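Local atomic coordinates of Plm1 (Streptomyces sp. HK803, PDB entry 4HXY), a protein that probably reduces a beta-keto group of the growing polyketide with NADPH, as the ketoreductase of the first module of phoslactomycin biosynthesis. Residues G194-L199 with I216-R221; T272-A277 with V318-I323. All coordinates share one frame; numbering follows the deposited sequence.

Interaction 1. Residues G194-L199 with I216-R221. With NDP (NADPH dihydro-nicotinamide-adenine-dinucleotide phosphate), chain C.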
loop_
_atom_site.group_PDB
_atom_site.type_symbol
_atom_site.label_atom_id
_atom_site.label_comp_id
_atom_site.label_asym_id
_atom_site.label_seq_id
_atom_site.Cartn_x
_atom_site.Cartn_y
_atom_site.Cartn_z
ATOM N N GLY A 194 15.731 6.363 -3.613
ATOM C CA GLY A 194 15.852 5.442 -4.722
ATOM C C GLY A 194 16.202 6.143 -6.034
ATOM O O GLY A 194 15.867 5.655 -7.101
ATOM N N GLY A 195 16.867 7.288 -5.934
ATOM C CA GLY A 195 17.046 8.204 -7.068
ATOM C C GLY A 195 17.970 7.683 -8.162
ATOM O O GLY A 195 17.876 8.125 -9.290
ATOM N N THR A 196 18.832 6.720 -7.831
ATOM C CA THR A 196 19.717 6.098 -8.826
ATOM C C THR A 196 19.109 4.821 -9.411
ATOM O O THR A 196 19.693 4.200 -10.301
ATOM C CB THR A 196 21.072 5.760 -8.217
ATOM O OG1 THR A 196 20.882 5.034 -6.995
ATOM C CG2 THR A 196 21.893 7.048 -7.916
ATOM N N GLY A 197 17.941 4.433 -8.904
ATOM C CA GLY A 197 17.146 3.350 -9.465
ATOM C C GLY A 197 16.439 3.710 -10.749
ATOM O O GLY A 197 16.616 4.812 -11.290
ATOM N N GLY A 198 15.624 2.783 -11.251
ATOM C CA GLY A 198 14.980 2.940 -12.535
ATOM C C GLY A 198 14.007 4.100 -12.551
ATOM O O GLY A 198 14.184 5.061 -13.297
ATOM N N LEU A 199 12.983 4.016 -11.702
ATOM C CA LEU A 199 11.941 5.038 -11.701
ATOM C C LEU A 199 12.483 6.349 -11.156
ATOM O O LEU A 199 12.164 7.425 -11.704
ATOM C CB LEU A 199 10.705 4.592 -10.928
ATOM C CG LEU A 199 9.660 3.818 -11.742
ATOM C CD1 LEU A 199 10.241 2.634 -12.522
ATOM C CD2 LEU A 199 8.506 3.387 -10.834
ATOM N N ILE A 216 19.095 18.863 -7.253
ATOM C CA ILE A 216 18.487 17.541 -7.321
ATOM C C ILE A 216 19.402 16.560 -6.598
ATOM O O ILE A 216 20.577 16.425 -6.947
ATOM C CB ILE A 216 18.238 17.114 -8.775
ATOM C CG1 ILE A 216 17.297 18.103 -9.450
ATOM C CG2 ILE A 216 17.639 15.694 -8.830
ATOM C CD1 ILE A 216 17.238 17.957 -10.956
ATOM N N LEU A 217 18.881 15.934 -5.552
ATOM C CA LEU A 217 19.641 14.978 -4.749
ATOM C C LEU A 217 19.056 13.580 -4.944
ATOM O O LEU A 217 17.860 13.351 -4.699
ATOM C CB LEU A 217 19.598 15.355 -3.280
ATOM C CG LEU A 217 20.269 16.663 -2.825
ATOM C CD1 LEU A 217 20.492 16.586 -1.337
ATOM C CD2 LEU A 217 21.594 16.888 -3.523
ATOM N N LEU A 218 19.911 12.660 -5.387
ATOM C CA LEU A 218 19.523 11.275 -5.635
ATOM C C LEU A 218 20.057 10.463 -4.468
ATOM O O LEU A 218 21.274 10.415 -4.232
ATOM C CB LEU A 218 20.108 10.762 -6.934
ATOM C CG LEU A 218 19.862 11.561 -8.204
ATOM C CD1 LEU A 218 20.517 10.820 -9.347
ATOM C CD2 LEU A 218 18.365 11.806 -8.489
ATOM N N LEU A 219 19.158 9.874 -3.699
ATOM C CA LEU A 219 19.546 9.157 -2.471
ATOM C C LEU A 219 19.318 7.657 -2.621
ATOM O O LEU A 219 18.241 7.216 -3.025
ATOM C CB LEU A 219 18.731 9.689 -1.289
ATOM C CG LEU A 219 19.029 9.131 0.104
ATOM C CD1 LEU A 219 18.711 10.160 1.185
ATOM C CD2 LEU A 219 18.211 7.860 0.336
ATOM N N SER A 220 20.337 6.876 -2.272
ATOM C CA SER A 220 20.252 5.407 -2.322
ATOM C C SER A 220 21.398 4.898 -1.477
ATOM O O SER A 220 22.271 5.675 -1.109
ATOM C CB SER A 220 20.316 4.889 -3.736
ATOM O OG SER A 220 21.598 5.093 -4.331
ATOM N N ARG A 221 21.398 3.617 -1.119
ATOM C CA ARG A 221 22.518 3.106 -0.326
ATOM C C ARG A 221 23.824 3.144 -1.116
ATOM O O ARG A 221 24.890 3.354 -0.537
ATOM C CB ARG A 221 22.242 1.701 0.164
ATOM C CG ARG A 221 21.125 1.643 1.183
ATOM C CD ARG A 221 20.536 0.257 1.337
ATOM N NE ARG A 221 20.051 -0.304 0.092
ATOM C CZ ARG A 221 19.510 -1.518 -0.002
ATOM N NH1 ARG A 221 19.372 -2.270 1.086
ATOM N NH2 ARG A 221 19.124 -1.990 -1.172
HETATM P PA NDP C . 14.807 -0.089 -8.444
HETATM O O1A NDP C . 15.470 0.199 -9.749
HETATM O O2A NDP C . 15.225 -1.313 -7.686
HETATM O O5B NDP C . 14.976 1.176 -7.484
HETATM C C5B NDP C . 14.834 1.033 -6.086
HETATM C C4B NDP C . 15.786 1.983 -5.420
HETATM O O4B NDP C . 15.642 1.917 -4.015
HETATM C C3B NDP C . 17.235 1.661 -5.694
HETATM O O3B NDP C . 17.881 2.883 -6.101
HETATM C C2B NDP C . 17.793 1.175 -4.376
HETATM O O2B NDP C . 19.159 1.537 -4.400
HETATM C C1B NDP C . 16.916 1.965 -3.409
HETATM N N9A NDP C . 16.863 1.482 -2.035
HETATM C C8A NDP C . 16.467 0.243 -1.579
HETATM N N7A NDP C . 16.593 0.213 -0.234
HETATM C C5A NDP C . 17.045 1.439 0.183
HETATM C C6A NDP C . 17.339 1.982 1.423
HETATM N N6A NDP C . 17.217 1.330 2.575
HETATM N N1A NDP C . 17.804 3.284 1.471
HETATM C C2A NDP C . 17.936 4.041 0.312
HETATM N N3A NDP C . 17.654 3.514 -0.922
HETATM C C4A NDP C . 17.207 2.230 -0.962
HETATM O O3 NDP C . 13.210 -0.193 -8.619
HETATM P PN NDP C . 12.254 0.721 -9.491
HETATM O O1N NDP C . 11.532 -0.187 -10.411
HETATM O O2N NDP C . 12.906 1.923 -10.045
HETATM O O5D NDP C . 11.109 1.127 -8.452
HETATM C C5D NDP C . 11.252 2.220 -7.583
HETATM C C4D NDP C . 9.975 2.355 -6.771
HETATM O O4D NDP C . 8.839 2.314 -7.618
HETATM C C3D NDP C . 9.807 1.224 -5.783
HETATM O O3D NDP C . 9.450 1.747 -4.540
HETATM C C2D NDP C . 8.669 0.390 -6.333
HETATM O O2D NDP C . 7.936 -0.283 -5.331
HETATM C C1D NDP C . 7.873 1.416 -7.113
HETATM N N1N NDP C . 7.147 0.811 -8.238
HETATM C C2N NDP C . 7.816 0.364 -9.342
HETATM C C3N NDP C . 7.179 -0.356 -10.354
HETATM C C7N NDP C . 7.889 -0.771 -11.583
HETATM O O7N NDP C . 7.097 -1.276 -12.590
HETATM N N7N NDP C . 9.202 -0.732 -11.758
HETATM C C4N NDP C . 5.674 -0.354 -10.377
HETATM C C5N NDP C . 5.042 0.171 -9.131
HETATM C C6N NDP C . 5.790 0.747 -8.131
HETATM P P2B NDP C . 20.242 0.950 -3.380
HETATM O O1X NDP C . 21.563 1.476 -3.895
HETATM O O2X NDP C . 20.208 -0.584 -3.373
HETATM O O3X NDP C . 19.950 1.403 -2.009
#
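The hydroxyls of Thr196 and Ser220 meet tip to tip, OG1 to OG at 2.8 Å, in a hydrogen bond whose direction is not fixed. Both oxygens lie between the backbone N and the carbonyl carbon of their own residue (chi1 50° and 68°), and Ser220 OG is also hydrogen-bonded to Gly223 N. Beside this pair, Leu219 O receives two amides: Gly195 N at 3.2 Å, from above the carbonyl plane, and Gly194 N in a weak, strongly bent bond. Arg221 closes on the 2'-phosphate of NADPH. Its backbone N and its NE (2.7 Å) both reach NDP O3X, while NH2 bonds NDP O2X at 2.8 Å; the bend at chi3 lays the guanidinium over the adenine, with NDP N7A 3.3 Å above the centre of its plane. Three bonds to the 2'-phosphate are consistent with a preference for NADPH over NADH.

The two segments belong to the beta-alpha-beta unit 189-220 of the cofactor-binding Rossmann fold, where the glycine-rich turn runs into helix 198-210. There Gly198 N bonds NDP O1A at 3.0 Å and Leu199 N bonds NDP O2N nearly straight (177°), placing the pyrophosphate at the N-terminal end of the helix.

The CA atoms of Gly195 and Leu218 lie 4.2 Å apart, so backbone packs directly on backbone. Both methyls of Leu218 lie 3.8 Å from Gly195 O, and this leucine continues onto Leu232 and Leu233 of helix 229-237.

Interaction 2. Residues T272-A277 with V318-I323; sequences TVVHAA and VLFSSI. With NDP (NADPH dihydro-nicotinamide-adenine-dinucleotide phosphate), chain C.
Val318 is held by the residues either side of Val274: its N gives its hydrogen to Val273 O at 2.8 Å, and its O receives His275 N, also at 2.8 Å and almost straight (170°). A third bond, from Phe320 N to His275 O at 3.1 Å, carries the pairing to the end of strand 270-275. The strands run parallel, their axes 4.8 Å apart.

On one face of the sheet Val274 and Val318 stand side by side, and Val274 CG1 meets the ring of Phe320 at CE1, 3.9 Å away. The other long side of that ring, which also makes an edge-to-face contact with Trp361, is turned toward Ala276 and the cofactor: CD2 lies 4.3 Å from Ala276 CB, and NDP O4D sits at the ring edge, near its plane.

His275 and Leu319 occupy the opposite face, where Leu319 CD2 packs on His275 CB at 3.7 Å and approaches the imidazole obliquely. With CG anti to the backbone N (chi1 -180°), the histidine ring reaches two different partners that satisfy both its nitrogens within the buried layer and fix its turn: ND1 is hydrogen-bonded to Thr193 OG1 and NE2 to Lys300 O. Lys300 also bonds NADPH through NZ, so the ring links the sheet to a cofactor-binding residue.

Beyond the pairing, Ala276 O accepts a hydrogen bond from the ribose hydroxyl NDP O3D at 3.1 Å, and Ser321 O lies beside the nicotinamide ring. Adjacent parallel strands whose C-terminal ends receive the dinucleotide are characteristic of the Rossmann fold of short-chain dehydrogenases/reductases.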
loop_
_atom_site.group_PDB
_atom_site.type_symbol
_atom_site.label_atom_id
_atom_site.label_comp_id
_atom_site.label_asym_id
_atom_site.label_seq_id
_atom_site.Cartn_x
_atom_site.Cartn_y
_atom_site.Cartn_z
ATOM N N THR A 272 10.888 19.312 -1.814
ATOM C CA THR A 272 10.100 18.239 -2.435
ATOM C C THR A 272 10.781 16.917 -2.141
ATOM O O THR A 272 12.014 16.808 -2.196
ATOM C CB THR A 272 9.947 18.428 -3.961
ATOM O OG1 THR A 272 9.082 19.537 -4.228
ATOM C CG2 THR A 272 9.377 17.165 -4.651
ATOM N N VAL A 273 9.967 15.923 -1.805
ATOM C CA VAL A 273 10.431 14.553 -1.690
ATOM C C VAL A 273 9.677 13.680 -2.676
ATOM O O VAL A 273 8.451 13.731 -2.744
ATOM C CB VAL A 273 10.176 14.005 -0.296
ATOM C CG1 VAL A 273 10.443 12.499 -0.282
ATOM C CG2 VAL A 273 11.047 14.734 0.725
ATOM N N VAL A 274 10.413 12.865 -3.422
ATOM C CA VAL A 274 9.824 11.781 -4.193
ATOM C C VAL A 274 10.430 10.505 -3.623
ATOM O O VAL A 274 11.643 10.324 -3.658
ATOM C CB VAL A 274 10.130 11.868 -5.686
ATOM C CG1 VAL A 274 9.500 10.654 -6.412
ATOM C CG2 VAL A 274 9.582 13.172 -6.250
ATOM N N HIS A 275 9.590 9.655 -3.045
ATOM C CA HIS A 275 10.078 8.474 -2.335
ATOM C C HIS A 275 9.908 7.245 -3.207
ATOM O O HIS A 275 8.821 6.675 -3.276
ATOM C CB HIS A 275 9.332 8.332 -1.012
ATOM C CG HIS A 275 9.733 7.158 -0.173
ATOM N ND1 HIS A 275 11.044 6.896 0.177
ATOM C CD2 HIS A 275 8.977 6.231 0.463
ATOM C CE1 HIS A 275 11.076 5.826 0.957
ATOM N NE2 HIS A 275 9.832 5.423 1.179
ATOM N N ALA A 276 10.998 6.839 -3.858
ATOM C CA ALA A 276 11.015 5.649 -4.707
ATOM C C ALA A 276 11.909 4.533 -4.163
ATOM O O ALA A 276 12.050 3.491 -4.812
ATOM C CB ALA A 276 11.411 6.013 -6.109
ATOM N N ALA A 277 12.471 4.706 -2.972
ATOM C CA ALA A 277 13.229 3.629 -2.323
ATOM C C ALA A 277 12.321 2.453 -1.995
ATOM O O ALA A 277 11.215 2.619 -1.478
ATOM C CB ALA A 277 13.910 4.127 -1.050
ATOM N N VAL A 318 5.754 12.943 -2.342
ATOM C CA VAL A 318 5.251 12.066 -3.388
ATOM C C VAL A 318 5.735 10.657 -3.105
ATOM O O VAL A 318 6.936 10.395 -3.091
ATOM C CB VAL A 318 5.718 12.508 -4.781
ATOM C CG1 VAL A 318 5.106 11.627 -5.885
ATOM C CG2 VAL A 318 5.328 13.982 -5.017
ATOM N N LEU A 319 4.791 9.764 -2.880
ATOM C CA LEU A 319 5.115 8.352 -2.602
ATOM C C LEU A 319 4.840 7.457 -3.816
ATOM O O LEU A 319 3.774 7.523 -4.407
ATOM C CB LEU A 319 4.307 7.880 -1.391
ATOM C CG LEU A 319 4.483 8.733 -0.130
ATOM C CD1 LEU A 319 3.579 8.241 1.011
ATOM C CD2 LEU A 319 5.922 8.775 0.329
ATOM N N PHE A 320 5.824 6.645 -4.205
ATOM C CA PHE A 320 5.634 5.683 -5.281
ATOM C C PHE A 320 5.165 4.356 -4.705
ATOM O O PHE A 320 5.950 3.578 -4.136
ATOM C CB PHE A 320 6.919 5.521 -6.076
ATOM C CG PHE A 320 7.075 6.511 -7.196
ATOM C CD1 PHE A 320 6.519 7.776 -7.144
ATOM C CD2 PHE A 320 7.751 6.135 -8.342
ATOM C CE1 PHE A 320 6.646 8.670 -8.208
ATOM C CE2 PHE A 320 7.877 7.015 -9.423
ATOM C CZ PHE A 320 7.340 8.290 -9.347
ATOM N N SER A 321 3.860 4.137 -4.815
ATOM C CA SER A 321 3.236 2.927 -4.385
ATOM C C SER A 321 2.999 1.993 -5.581
ATOM O O SER A 321 3.556 2.206 -6.651
ATOM C CB SER A 321 1.943 3.279 -3.635
ATOM O OG SER A 321 1.344 2.137 -3.070
ATOM N N SER A 322 2.172 0.979 -5.397
ATOM C CA SER A 322 1.990 -0.080 -6.394
ATOM C C SER A 322 0.579 -0.623 -6.343
ATOM O O SER A 322 -0.027 -0.652 -5.261
ATOM C CB SER A 322 2.936 -1.248 -6.120
ATOM O OG SER A 322 2.666 -2.336 -7.007
ATOM N N ILE A 323 0.089 -1.084 -7.500
ATOM C CA ILE A 323 -1.139 -1.920 -7.568
ATOM C C ILE A 323 -1.093 -3.102 -6.589
ATOM O O ILE A 323 -2.122 -3.586 -6.143
ATOM C CB ILE A 323 -1.409 -2.407 -8.997
ATOM C CG1 ILE A 323 -0.171 -3.087 -9.597
ATOM C CG2 ILE A 323 -1.878 -1.209 -9.843
ATOM C CD1 ILE A 323 -0.431 -3.845 -10.896
HETATM P PA NDP C . 14.807 -0.089 -8.444
HETATM O O1A NDP C . 15.470 0.199 -9.749
HETATM O O2A NDP C . 15.225 -1.313 -7.686
HETATM O O5B NDP C . 14.976 1.176 -7.484
HETATM C C5B NDP C . 14.834 1.033 -6.086
HETATM C C4B NDP C . 15.786 1.983 -5.420
HETATM O O4B NDP C . 15.642 1.917 -4.015
HETATM C C3B NDP C . 17.235 1.661 -5.694
HETATM O O3B NDP C . 17.881 2.883 -6.101
HETATM C C2B NDP C . 17.793 1.175 -4.376
HETATM O O2B NDP C . 19.159 1.537 -4.400
HETATM C C1B NDP C . 16.916 1.965 -3.409
HETATM N N9A NDP C . 16.863 1.482 -2.035
HETATM C C8A NDP C . 16.467 0.243 -1.579
HETATM N N7A NDP C . 16.593 0.213 -0.234
HETATM C C5A NDP C . 17.045 1.439 0.183
HETATM C C6A NDP C . 17.339 1.982 1.423
HETATM N N6A NDP C . 17.217 1.330 2.575
HETATM N N1A NDP C . 17.804 3.284 1.471
HETATM C C2A NDP C . 17.936 4.041 0.312
HETATM N N3A NDP C . 17.654 3.514 -0.922
HETATM C C4A NDP C . 17.207 2.230 -0.962
HETATM O O3 NDP C . 13.210 -0.193 -8.619
HETATM P PN NDP C . 12.254 0.721 -9.491
HETATM O O1N NDP C . 11.532 -0.187 -10.411
HETATM O O2N NDP C . 12.906 1.923 -10.045
HETATM O O5D NDP C . 11.109 1.127 -8.452
HETATM C C5D NDP C . 11.252 2.220 -7.583
HETATM C C4D NDP C . 9.975 2.355 -6.771
HETATM O O4D NDP C . 8.839 2.314 -7.618
HETATM C C3D NDP C . 9.807 1.224 -5.783
HETATM O O3D NDP C . 9.450 1.747 -4.540
HETATM C C2D NDP C . 8.669 0.390 -6.333
HETATM O O2D NDP C . 7.936 -0.283 -5.331
HETATM C C1D NDP C . 7.873 1.416 -7.113
HETATM N N1N NDP C . 7.147 0.811 -8.238
HETATM C C2N NDP C . 7.816 0.364 -9.342
HETATM C C3N NDP C . 7.179 -0.356 -10.354
HETATM C C7N NDP C . 7.889 -0.771 -11.583
HETATM O O7N NDP C . 7.097 -1.276 -12.590
HETATM N N7N NDP C . 9.202 -0.732 -11.758
HETATM C C4N NDP C . 5.674 -0.354 -10.377
HETATM C C5N NDP C . 5.042 0.171 -9.131
HETATM C C6N NDP C . 5.790 0.747 -8.131
HETATM P P2B NDP C . 20.242 0.950 -3.380
HETATM O O1X NDP C . 21.563 1.476 -3.895
HETATM O O2X NDP C . 20.208 -0.584 -3.373
HETATM O O3X NDP C . 19.950 1.403 -2.009
#

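Both contacts are buried and bind the same NADPH at different stations. Interaction 1, centred about 21 Å from the centre of the chain, serves mainly the adenosine half and the pyrophosphate; interaction 2, centred about 11 Å from it, serves mainly the nicotinamide ribose and ring, though Leu199 and Ala277 cross over. The first joins the glycine-rich turn 194-196 to the strand end 218-220 with hydroxyls and amides, the helix start and Arg221 meeting the cofactor; the second is held by backbone hydrogen bonds with mostly apolar side chains on both faces, its buried histidine apart. Strand 189-193, between strands 215-220 and 270-275, connects them within the sheet. Leu199 CD2 packs 3.8 Å from Phe320 CD2, and Gly194 N on Ala277 CB.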